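Local coordinates for DUF3845 domain-containing protein (Bacteroides thetaiotaomicron VPI-5482, PDB 3GF6), which is of unknown function, a putative bacterial lipoprotein built almost wholly of beta strands and loops, at residues 29-41 / 64-78. Numbering follows the deposited sequence. Where two conformers were deposited one is given.
Sequences VLVARSFNEEDYV and KNQQKDQNVADFNGV
Asn36 and Asn65 both set CG beside their own backbone N (chi1 -64° and -56°), which carries their amides into each other nearly at right angles. Asn36 ND2 gives a bond of 2.9 Å to Asn65 OD1, approaching from above the carbonyl plane, while Asn36 OD1 accepts the backbone N of Gln66 at 3.1 Å, almost straight at the hydrogen. In the Ser34 conformer given here, one of two, Asn65 ND2 donates within its amide plane to Ser34 OG (2.9 Å); Asn36 ND2 also reaches Ser213 O of strand 203-219. An alanine here in place of Asn36 would probably leave Gln66 N and Asn65 OD1 without these partners, and the Asn65 amide less firmly fixed in rotation. Nearby, Tyr40 OH donates to Lys64 O at 2.7 Å, the carbonyl oxygen lying at the ring's edge.

Along the strand, Phe35 N and O pair with Gln67 O and N. Gln67 CB sits over the centre of one face of the Phe35 ring (3.8 Å to the centroid, a CH-pi contact), and Arg33 NH2 lies over the opposite face, offset toward its rim. Arg33, extended from CG to NE, brings NH1 to 2.8 Å from Asp69 OD2, a salt bridge met on the anti side of the carboxylate; Asp69 OD1 accepts Asn71 N in an Asx turn. On the other side of the strand, Ala32 CB stands over the face of the Phe75 ring, 3.6 Å from its centroid. Leu30 and Val72 close the far end, where waters join Val31 O to Ala73. The pattern is a short antiparallel edge pairing of strands 29-35 and 67-68, with a classic beta bulge at Gln66 and Gln67 opposite Phe35, in an all-beta fold.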
ATOM      1  N   VAL A  29     -16.567  -3.757  17.118  1.00 14.91           N
ATOM      2  CA  VAL A  29     -16.784  -2.332  16.851  1.00 16.05           C
ATOM      3  C   VAL A  29     -16.008  -1.929  15.610  1.00 15.00           C
ATOM      4  O   VAL A  29     -14.775  -2.149  15.525  1.00 16.71           O
ATOM      5  CB  VAL A  29     -16.352  -1.456  18.055  1.00 16.84           C
ATOM      6  CG1 VAL A  29     -16.499   0.054  17.741  1.00 19.10           C
ATOM      7  CG2 VAL A  29     -17.161  -1.854  19.285  1.00 21.72           C
ATOM      8  N   LEU A  30     -16.714  -1.352  14.642  1.00 15.66           N
ATOM      9  CA  LEU A  30     -16.074  -0.780  13.469  1.00 15.08           C
ATOM     10  C   LEU A  30     -15.440   0.529  13.873  1.00 17.87           C
ATOM     11  O   LEU A  30     -16.146   1.432  14.300  1.00 16.05           O
ATOM     12  CB  LEU A  30     -17.078  -0.520  12.328  1.00 15.86           C
ATOM     13  CG  LEU A  30     -16.521   0.068  11.015  1.00 16.58           C
ATOM     14  CD1 LEU A  30     -15.769  -0.960  10.218  1.00 14.33           C
ATOM     15  CD2 LEU A  30     -17.666   0.676  10.148  1.00 19.32           C
ATOM     16  N   VAL A  31     -14.115   0.637  13.759  1.00 13.22           N
ATOM     17  CA  VAL A  31     -13.427   1.857  14.196  1.00 12.40           C
ATOM     18  C   VAL A  31     -12.908   2.675  13.033  1.00 12.74           C
ATOM     19  O   VAL A  31     -12.604   3.843  13.188  1.00 13.42           O
ATOM     20  CB  VAL A  31     -12.315   1.584  15.236  1.00 13.51           C
ATOM     21  CG1 VAL A  31     -12.976   1.120  16.596  1.00 13.93           C
ATOM     22  CG2 VAL A  31     -11.247   0.605  14.760  1.00 12.89           C
ATOM     23  N   ALA A  32     -12.812   2.068  11.872  1.00 12.91           N
ATOM     24  CA  ALA A  32     -12.463   2.816  10.656  1.00 13.31           C
ATOM     25  C   ALA A  32     -13.022   2.057   9.437  1.00 14.00           C
ATOM     26  O   ALA A  32     -13.046   0.797   9.389  1.00 12.83           O
ATOM     27  CB  ALA A  32     -10.932   3.053  10.522  1.00 11.56           C
ATOM     28  N   ARG A  33     -13.501   2.845   8.493  1.00 11.98           N
ATOM     29  CA  ARG A  33     -14.003   2.352   7.215  1.00 12.51           C
ATOM     30  C   ARG A  33     -13.922   3.456   6.188  1.00 14.01           C
ATOM     31  O   ARG A  33     -14.381   4.596   6.420  1.00 14.05           O
ATOM     32  CB  ARG A  33     -15.448   1.850   7.342  1.00 12.93           C
ATOM     33  CG  ARG A  33     -16.155   1.577   5.985  1.00 12.89           C
ATOM     34  CD  ARG A  33     -17.470   0.819   6.161  1.00 15.82           C
ATOM     35  NE  ARG A  33     -18.081   0.627   4.853  1.00 15.18           N
ATOM     36  CZ  ARG A  33     -19.129   1.290   4.378  1.00 18.13           C
ATOM     37  NH1 ARG A  33     -19.761   2.199   5.111  1.00 14.07           N
ATOM     38  NH2 ARG A  33     -19.557   1.025   3.151  1.00 18.30           N
ATOM     39  N   SER A  34     -13.300   3.109   5.062  1.00 12.21           N
ATOM     40  CA  SER A  34     -13.279   3.948   3.871  0.50 10.71           C
ATOM     41  C   SER A  34     -13.686   3.117   2.656  1.00 11.99           C
ATOM     42  O   SER A  34     -13.443   1.908   2.600  1.00 10.69           O
ATOM     43  CB  SER A  34     -11.898   4.583   3.651  0.50 12.27           C
ATOM     44  OG  SER A  34     -10.900   3.610   3.375  0.50  5.02           O
ATOM     45  N   PHE A  35     -14.279   3.782   1.672  1.00 12.80           N
ATOM     46  CA  PHE A  35     -14.754   3.138   0.469  1.00 10.54           C
ATOM     47  C   PHE A  35     -14.887   4.169  -0.652  1.00  8.12           C
ATOM     48  O   PHE A  35     -14.471   5.331  -0.509  1.00 11.08           O
ATOM     49  CB  PHE A  35     -16.069   2.389   0.735  1.00 13.55           C
ATOM     50  CG  PHE A  35     -17.186   3.260   1.202  1.00 12.81           C
ATOM     51  CD1 PHE A  35     -17.298   3.585   2.549  1.00 14.80           C
ATOM     52  CD2 PHE A  35     -18.141   3.732   0.308  1.00 16.84           C
ATOM     53  CE1 PHE A  35     -18.364   4.415   2.996  1.00 17.51           C
ATOM     54  CE2 PHE A  35     -19.202   4.536   0.750  1.00 15.87           C
ATOM     55  CZ  PHE A  35     -19.308   4.868   2.097  1.00 15.04           C
ATOM     56  N   ASN A  36     -15.459   3.737  -1.767  1.00  9.73           N
ATOM     57  CA  ASN A  36     -15.528   4.592  -2.952  1.00 10.48           C
ATOM     58  C   ASN A  36     -16.864   4.424  -3.659  1.00 10.89           C
ATOM     59  O   ASN A  36     -17.472   3.352  -3.606  1.00  9.53           O
ATOM     60  CB  ASN A  36     -14.423   4.224  -3.934  1.00 12.27           C
ATOM     61  CG  ASN A  36     -13.010   4.468  -3.395  1.00 12.47           C
ATOM     62  OD1 ASN A  36     -12.475   5.603  -3.424  1.00 11.77           O
ATOM     63  ND2 ASN A  36     -12.381   3.399  -2.974  1.00 13.03           N
ATOM     64  N   GLU A  37     -17.288   5.486  -4.344  1.00 13.33           N
ATOM     65  CA  GLU A  37     -18.493   5.480  -5.171  1.00  9.99           C
ATOM     66  C   GLU A  37     -18.169   5.492  -6.648  1.00 12.17           C
ATOM     67  O   GLU A  37     -19.030   5.240  -7.476  1.00 12.66           O
ATOM     68  CB  GLU A  37     -19.386   6.673  -4.830  1.00 11.43           C
ATOM     69  CG  GLU A  37     -19.946   6.625  -3.391  1.00 13.44           C
ATOM     70  CD  GLU A  37     -20.771   7.858  -3.040  1.00 13.17           C
ATOM     71  OE1 GLU A  37     -21.194   8.564  -3.964  1.00 15.19           O
ATOM     72  OE2 GLU A  37     -20.968   8.123  -1.852  1.00 16.14           O
ATOM     73  N   GLU A  38     -16.935   5.811  -6.981  1.00 11.70           N
ATOM     74  CA  GLU A  38     -16.476   5.767  -8.355  1.00 12.97           C
ATOM     75  C   GLU A  38     -14.973   5.536  -8.371  1.00 12.19           C
ATOM     76  O   GLU A  38     -14.282   5.651  -7.334  1.00 11.31           O
ATOM     77  CB  GLU A  38     -16.806   7.071  -9.059  1.00 15.82           C
ATOM     78  CG  GLU A  38     -16.141   8.257  -8.495  1.00 16.51           C
ATOM     79  CD  GLU A  38     -16.606   9.574  -9.156  1.00 32.00           C
ATOM     80  OE1 GLU A  38     -17.447   9.520 -10.062  1.00 41.22           O
ATOM     81  OE2 GLU A  38     -16.122  10.657  -8.759  1.00 30.65           O
ATOM     82  N   ASP A  39     -14.481   5.170  -9.547  1.00 10.91           N
ATOM     83  CA  ASP A  39     -13.037   5.006  -9.726  1.00 13.03           C
ATOM     84  C   ASP A  39     -12.358   6.373  -9.643  1.00 14.36           C
ATOM     85  O   ASP A  39     -12.942   7.420  -9.982  1.00 13.45           O
ATOM     86  CB  ASP A  39     -12.680   4.490 -11.124  1.00 11.90           C
ATOM     87  CG  ASP A  39     -13.289   3.142 -11.475  1.00 16.23           C
ATOM     88  OD1 ASP A  39     -13.818   2.387 -10.643  1.00 16.09           O
ATOM     89  OD2 ASP A  39     -13.230   2.853 -12.685  1.00 16.88           O
ATOM     90  N   TYR A  40     -11.087   6.377  -9.288  1.00 13.99           N
ATOM     91  CA  TYR A  40     -10.289   7.628  -9.443  1.00 13.04           C
ATOM     92  C   TYR A  40      -8.862   7.319  -9.871  1.00 12.50           C
ATOM     93  O   TYR A  40      -8.422   6.172  -9.767  1.00 10.44           O
ATOM     94  CB  TYR A  40     -10.342   8.475  -8.181  1.00 13.44           C
ATOM     95  CG  TYR A  40      -9.521   7.976  -7.015  1.00 14.17           C
ATOM     96  CD1 TYR A  40      -8.184   8.341  -6.885  1.00 18.96           C
ATOM     97  CD2 TYR A  40     -10.074   7.139  -6.048  1.00 12.33           C
ATOM     98  CE1 TYR A  40      -7.426   7.906  -5.840  1.00 17.47           C
ATOM     99  CE2 TYR A  40      -9.329   6.707  -4.991  1.00 12.79           C
ATOM    100  CZ  TYR A  40      -7.979   7.074  -4.899  1.00 15.65           C
ATOM    101  OH  TYR A  40      -7.211   6.654  -3.836  1.00 14.49           O
ATOM    102  N   VAL A  41      -8.162   8.326 -10.382  1.00 11.87           N
ATOM    103  CA  VAL A  41      -6.822   8.066 -10.876  1.00 12.85           C
ATOM    104  C   VAL A  41      -5.809   9.045 -10.279  1.00 14.53           C
ATOM    105  O   VAL A  41      -5.945  10.264 -10.455  1.00 14.52           O
ATOM    106  CB  VAL A  41      -6.800   8.133 -12.397  1.00 16.75           C
ATOM    107  CG1 VAL A  41      -5.380   7.907 -12.941  1.00 15.36           C
ATOM    108  CG2 VAL A  41      -7.789   7.080 -13.009  1.00 16.34           C
ATOM    109  N   LYS A  64      -5.507   5.209  -0.126  1.00 13.71           N
ATOM    110  CA  LYS A  64      -6.654   5.880   0.469  1.00 12.30           C
ATOM    111  C   LYS A  64      -7.907   5.626  -0.372  1.00 13.51           C
ATOM    112  O   LYS A  64      -7.800   5.360  -1.564  1.00  9.83           O
ATOM    113  CB  LYS A  64      -6.405   7.399   0.562  1.00 12.63           C
ATOM    114  CG  LYS A  64      -5.210   7.757   1.428  1.00 13.71           C
ATOM    115  CD  LYS A  64      -5.031   9.277   1.578  1.00 12.84           C
ATOM    116  CE  LYS A  64      -3.735   9.517   2.336  1.00 17.29           C
ATOM    117  NZ  LYS A  64      -3.475  10.940   2.598  1.00 22.11           N
ATOM    118  N   ASN A  65      -9.081   5.761   0.261  1.00 11.32           N
ATOM    119  CA  ASN A  65     -10.379   5.707  -0.407  1.00  9.68           C
ATOM    120  C   ASN A  65     -11.139   6.994  -0.095  1.00 14.19           C
ATOM    121  O   ASN A  65     -10.993   7.515   1.016  1.00 13.41           O
ATOM    122  CB  ASN A  65     -11.187   4.466   0.003  1.00 11.35           C
ATOM    123  CG  ASN A  65     -10.421   3.173  -0.251  1.00 12.47           C
ATOM    124  OD1 ASN A  65     -10.057   2.904  -1.376  1.00 10.05           O
ATOM    125  ND2 ASN A  65     -10.181   2.366   0.805  1.00 11.29           N
ATOM    126  N   GLN A  66     -11.947   7.483  -1.044  1.00 12.01           N
ATOM    127  CA  GLN A  66     -12.438   8.873  -0.975  1.00 12.32           C
ATOM    128  C   GLN A  66     -13.561   9.098   0.042  1.00 14.67           C
ATOM    129  O   GLN A  66     -13.723  10.231   0.501  1.00 15.41           O
ATOM    130  CB  GLN A  66     -12.863   9.405  -2.336  1.00 13.47           C
ATOM    131  CG  GLN A  66     -11.705   9.557  -3.357  1.00 14.43           C
ATOM    132  CD  GLN A  66     -12.062  10.486  -4.494  1.00 18.43           C
ATOM    133  OE1 GLN A  66     -12.517  10.050  -5.559  1.00 19.59           O
ATOM    134  NE2 GLN A  66     -11.893  11.780  -4.265  1.00 14.10           N
ATOM    135  N   GLN A  67     -14.373   8.084   0.323  1.00 11.18           N
ATOM    136  CA  GLN A  67     -15.496   8.200   1.281  1.00 12.82           C
ATOM    137  C   GLN A  67     -15.140   7.615   2.614  1.00 13.40           C
ATOM    138  O   GLN A  67     -14.506   6.543   2.696  1.00 13.48           O
ATOM    139  CB  GLN A  67     -16.753   7.459   0.769  1.00 14.27           C
ATOM    140  CG  GLN A  67     -17.188   7.804  -0.653  1.00 12.67           C
ATOM    141  CD  GLN A  67     -17.351   9.260  -0.897  1.00 14.25           C
ATOM    142  OE1 GLN A  67     -16.897   9.785  -1.931  1.00 19.13           O
ATOM    143  NE2 GLN A  67     -17.998   9.937   0.030  1.00  8.41           N
ATOM    144  N   LYS A  68     -15.603   8.283   3.686  1.00 11.78           N
ATOM    145  CA  LYS A  68     -15.469   7.786   5.060  1.00 11.42           C
ATOM    146  C   LYS A  68     -16.856   7.377   5.480  1.00 11.92           C
ATOM    147  O   LYS A  68     -17.826   8.101   5.224  1.00 12.12           O
ATOM    148  CB  LYS A  68     -14.993   8.881   6.020  1.00 12.50           C
ATOM    149  CG  LYS A  68     -14.632   8.390   7.408  1.00 14.65           C
ATOM    150  CD  LYS A  68     -14.402   9.500   8.396  1.00 15.74           C
ATOM    151  CE  LYS A  68     -15.699  10.266   8.781  1.00 12.12           C
ATOM    152  NZ  LYS A  68     -15.538  11.037  10.067  1.00 12.92           N
ATOM    153  N   ASP A  69     -16.950   6.243   6.153  1.00 11.44           N
ATOM    154  CA  ASP A  69     -18.179   5.906   6.862  1.00 11.41           C
ATOM    155  C   ASP A  69     -18.432   7.028   7.883  1.00 11.88           C
ATOM    156  O   ASP A  69     -17.580   7.344   8.691  1.00 11.67           O
ATOM    157  CB  ASP A  69     -18.043   4.535   7.523  1.00 12.25           C
ATOM    158  CG  ASP A  69     -19.318   4.048   8.199  1.00 14.42           C
ATOM    159  OD1 ASP A  69     -19.726   4.656   9.189  1.00 15.68           O
ATOM    160  OD2 ASP A  69     -19.893   2.997   7.770  1.00 13.88           O
ATOM    161  N   GLN A  70     -19.628   7.616   7.840  1.00 11.42           N
ATOM    162  CA  GLN A  70     -19.902   8.791   8.656  1.00 15.46           C
ATOM    163  C   GLN A  70     -20.016   8.495  10.147  1.00 15.16           C
ATOM    164  O   GLN A  70     -20.108   9.427  10.966  1.00 19.55           O
ATOM    165  CB  GLN A  70     -21.123   9.536   8.132  1.00 16.02           C
ATOM    166  CG  GLN A  70     -20.902  10.119   6.734  1.00 15.97           C
ATOM    167  CD  GLN A  70     -19.745  11.073   6.705  1.00 24.32           C
ATOM    168  OE1 GLN A  70     -18.669  10.793   6.130  1.00 22.30           O
ATOM    169  NE2 GLN A  70     -19.916  12.194   7.394  1.00 22.43           N
ATOM    170  N   ASN A  71     -19.990   7.232  10.528  1.00 14.65           N
ATOM    171  CA  ASN A  71     -20.072   6.884  11.944  1.00 13.65           C
ATOM    172  C   ASN A  71     -18.715   6.590  12.631  1.00 16.03           C
ATOM    173  O   ASN A  71     -18.674   6.155  13.810  1.00 18.34           O
ATOM    174  CB  ASN A  71     -20.970   5.681  12.095  1.00 16.86           C
ATOM    175  CG  ASN A  71     -22.282   5.855  11.358  1.00 17.44           C
ATOM    176  OD1 ASN A  71     -23.038   6.784  11.630  1.00 20.81           O
ATOM    177  ND2 ASN A  71     -22.527   5.004  10.385  1.00 17.89           N
ATOM    178  N   VAL A  72     -17.617   6.776  11.904  1.00 12.49           N
ATOM    179  CA  VAL A  72     -16.284   6.567  12.453  1.00 11.58           C
ATOM    180  C   VAL A  72     -15.484   7.874  12.460  1.00 12.91           C
ATOM    181  O   VAL A  72     -15.768   8.807  11.694  1.00 10.69           O
ATOM    182  CB  VAL A  72     -15.489   5.510  11.664  1.00 11.44           C
ATOM    183  CG1 VAL A  72     -16.284   4.166  11.564  1.00 12.36           C
ATOM    184  CG2 VAL A  72     -15.078   6.036  10.280  1.00 11.99           C
ATOM    185  N   ALA A  73     -14.445   7.912  13.299  1.00 13.68           N
ATOM    186  CA  ALA A  73     -13.532   9.049  13.343  1.00 12.72           C
ATOM    187  C   ALA A  73     -12.792   9.217  12.015  1.00 12.85           C
ATOM    188  O   ALA A  73     -12.507   8.239  11.341  1.00 13.59           O
ATOM    189  CB  ALA A  73     -12.487   8.846  14.454  1.00 15.62           C
ATOM    190  N   ASP A  74     -12.441  10.452  11.679  1.00 14.12           N
ATOM    191  CA  ASP A  74     -11.517  10.693  10.579  1.00 14.56           C
ATOM    192  C   ASP A  74     -10.248   9.887  10.743  1.00 13.84           C
ATOM    193  O   ASP A  74      -9.752   9.725  11.854  1.00 13.64           O
ATOM    194  CB  ASP A  74     -11.115  12.157  10.516  1.00 13.67           C
ATOM    195  CG  ASP A  74     -12.245  13.068  10.066  1.00 21.66           C
ATOM    196  OD1 ASP A  74     -13.342  12.586   9.678  1.00 15.43           O
ATOM    197  OD2 ASP A  74     -11.985  14.293  10.088  1.00 21.46           O
ATOM    198  N   PHE A  75      -9.719   9.388   9.632  1.00 11.84           N
ATOM    199  CA  PHE A  75      -8.440   8.664   9.659  1.00 12.83           C
ATOM    200  C   PHE A  75      -7.710   8.890   8.363  1.00 12.34           C
ATOM    201  O   PHE A  75      -8.314   9.304   7.367  1.00 11.69           O
ATOM    202  CB  PHE A  75      -8.605   7.173  10.018  1.00 12.46           C
ATOM    203  CG  PHE A  75      -9.298   6.304   8.961  1.00 10.36           C
ATOM    204  CD1 PHE A  75     -10.659   6.428   8.698  1.00 11.51           C
ATOM    205  CD2 PHE A  75      -8.586   5.318   8.271  1.00 14.11           C
ATOM    206  CE1 PHE A  75     -11.284   5.586   7.762  1.00 13.76           C
ATOM    207  CE2 PHE A  75      -9.194   4.500   7.313  1.00 13.03           C
ATOM    208  CZ  PHE A  75     -10.545   4.645   7.055  1.00 16.01           C
ATOM    209  N   ASN A  76      -6.420   8.564   8.345  1.00 12.91           N
ATOM    210  CA  ASN A  76      -5.575   8.863   7.185  1.00 12.04           C
ATOM    211  C   ASN A  76      -5.865   8.062   5.957  1.00 14.05           C
ATOM    212  O   ASN A  76      -5.375   8.395   4.903  1.00 17.52           O
ATOM    213  CB  ASN A  76      -4.097   8.686   7.523  1.00 14.76           C
ATOM    214  CG  ASN A  76      -3.622   9.632   8.623  1.00 22.92           C
ATOM    215  OD1 ASN A  76      -4.183  10.724   8.834  1.00 27.14           O
ATOM    216  ND2 ASN A  76      -2.555   9.225   9.320  1.00 14.47           N
ATOM    217  N   GLY A  77      -6.662   7.006   6.060  1.00 13.80           N
ATOM    218  CA  GLY A  77      -7.052   6.244   4.911  1.00 14.06           C
ATOM    219  C   GLY A  77      -8.168   6.847   4.084  1.00 14.54           C
ATOM    220  O   GLY A  77      -8.623   6.224   3.138  1.00 13.74           O
ATOM    221  N   VAL A  78      -8.626   8.042   4.465  1.00 14.26           N
ATOM    222  CA  VAL A  78      -9.657   8.765   3.719  1.00 12.43           C
ATOM    223  C   VAL A  78      -9.028   9.844   2.872  1.00 15.40           C
ATOM    224  O   VAL A  78      -8.310  10.711   3.376  1.00 13.17           O
ATOM    225  CB  VAL A  78     -10.696   9.395   4.668  1.00 12.75           C
ATOM    226  CG1 VAL A  78     -11.781  10.198   3.857  1.00 13.08           C
ATOM    227  CG2 VAL A  78     -11.311   8.320   5.556  1.00 11.40           C
TER
HETATM  228  O   HOH W   1     -18.672   2.705  14.033  1.00 32.62           O
HETATM  229  O   HOH W   2     -11.129   6.102  12.223  1.00 13.02           O
HETATM  230  O   HOH W   3     -13.681   5.543  15.000  1.00 13.31           O
HETATM  231  O   HOH W   4     -15.856   8.085  -4.332  1.00 12.67           O
HETATM  232  O   HOH W   5     -13.331  10.576  -8.091  1.00 41.98           O